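PDB 4M9C: bacterial transferase hexapeptide (Three repeats) family protein from Acinetobacter baumannii, which probably transfers an acetyl group to a UDP-linked amino sugar in the biosynthesis of UDP-N,N'-diacetylbacillosamine. Local coordinates for residues Glu16-Pro19 and Leu20-Gln23. Residues are numbered along the deposited sequence; the frame is centred on the assembly and turned at random.
Sequences EVMP and LVRQ
V21 N donates to V17 O over 2.9 Å, with an N-H...O angle of 163°, and R22 N reaches M18 O, also at 2.9 Å, in the same i to i+4 pattern. The third bond, from Q23 N to P19 O, is 3.0 Å long. P19 O has a second partner: a water donates to it at 3.2 Å and makes a weak bond to Q23 OE1, linking the glutamine amide to the backbone one turn earlier. P19 itself brings no N-H, and the helix is kinked where its ring nitrogen makes no bond to the turn before. L20 CG packs over E16 O at 3.4 Å. All this lies in helix 14-24, the crossover between strands 3-8 and 33-36 in the Rossmann-like N-terminal domain. On the face turned to that sheet, M18 SD passes V21 CG1 at 4.1 Å; the methionine chain bends at chi2 (65°) and chi3, and the pair packs against V7. R22 lays its CG against M18 O, then bends at chi2 and chi3, and its end leads away to where NH1 is hydrogen-bonded to the hydroxyl of Y48. E16 and P19 pack on L101 and D102 of a second subunit, placing this side of the helix at the trimer interface.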
# COMPACT_ATOMS: atom_id res chain seq x y z
N GLU A 16 -8.65 -13.44 -9.52
CA GLU A 16 -7.76 -12.28 -9.48
C GLU A 16 -6.67 -12.42 -10.54
O GLU A 16 -6.32 -11.46 -11.24
CB GLU A 16 -7.11 -12.15 -8.09
CG GLU A 16 -5.91 -11.20 -8.06
CD GLU A 16 -5.04 -11.35 -6.80
OE1 GLU A 16 -4.78 -12.49 -6.35
OE2 GLU A 16 -4.61 -10.31 -6.27
N VAL A 17 -6.13 -13.62 -10.67
CA VAL A 17 -4.98 -13.82 -11.54
C VAL A 17 -5.35 -13.80 -13.02
O VAL A 17 -4.59 -13.31 -13.85
CB VAL A 17 -4.25 -15.12 -11.18
CG1 VAL A 17 -3.20 -15.46 -12.25
CG2 VAL A 17 -3.62 -15.00 -9.78
N MET A 18 -6.54 -14.29 -13.35
CA MET A 18 -6.94 -14.34 -14.76
C MET A 18 -6.81 -12.97 -15.47
O MET A 18 -6.20 -12.89 -16.53
CB MET A 18 -8.33 -14.96 -14.95
CG MET A 18 -8.83 -14.95 -16.39
SD MET A 18 -7.81 -15.97 -17.48
CE MET A 18 -8.48 -17.61 -17.17
N PRO A 19 -7.40 -11.90 -14.92
CA PRO A 19 -7.28 -10.63 -15.64
C PRO A 19 -5.84 -10.10 -15.68
O PRO A 19 -5.47 -9.41 -16.62
CB PRO A 19 -8.20 -9.68 -14.86
CG PRO A 19 -8.45 -10.36 -13.54
CD PRO A 19 -8.37 -11.82 -13.81
N LEU A 20 -5.04 -10.44 -14.67
CA LEU A 20 -3.63 -10.06 -14.69
C LEU A 20 -2.92 -10.73 -15.86
O LEU A 20 -2.17 -10.08 -16.59
CB LEU A 20 -2.95 -10.44 -13.37
CG LEU A 20 -3.50 -9.77 -12.11
CD1 LEU A 20 -2.75 -10.25 -10.87
CD2 LEU A 20 -3.43 -8.24 -12.23
N VAL A 21 -3.15 -12.03 -16.04
CA VAL A 21 -2.50 -12.75 -17.12
C VAL A 21 -3.05 -12.32 -18.49
O VAL A 21 -2.32 -12.33 -19.48
CB VAL A 21 -2.52 -14.29 -16.92
CG1 VAL A 21 -3.92 -14.85 -17.13
CG2 VAL A 21 -1.52 -14.95 -17.85
N ARG A 22 -4.33 -11.94 -18.55
CA ARG A 22 -4.89 -11.36 -19.76
C ARG A 22 -4.10 -10.12 -20.17
O ARG A 22 -3.74 -9.96 -21.35
CB ARG A 22 -6.36 -10.98 -19.58
CG ARG A 22 -7.35 -12.15 -19.49
CD ARG A 22 -7.42 -12.98 -20.78
NE ARG A 22 -7.57 -12.15 -21.98
CZ ARG A 22 -8.73 -11.66 -22.43
NH1 ARG A 22 -9.86 -11.90 -21.77
NH2 ARG A 22 -8.75 -10.92 -23.53
N GLN A 23 -3.85 -9.24 -19.19
CA GLN A 23 -3.10 -8.01 -19.42
C GLN A 23 -1.62 -8.27 -19.71
O GLN A 23 -0.98 -7.49 -20.41
CB GLN A 23 -3.19 -7.08 -18.22
CG GLN A 23 -4.53 -6.47 -17.96
CD GLN A 23 -4.48 -5.47 -16.81
OE1 GLN A 23 -5.39 -5.38 -15.99
NE2 GLN A 23 -3.39 -4.71 -16.75
O HOH W 1 -7.82 -7.34 -17.39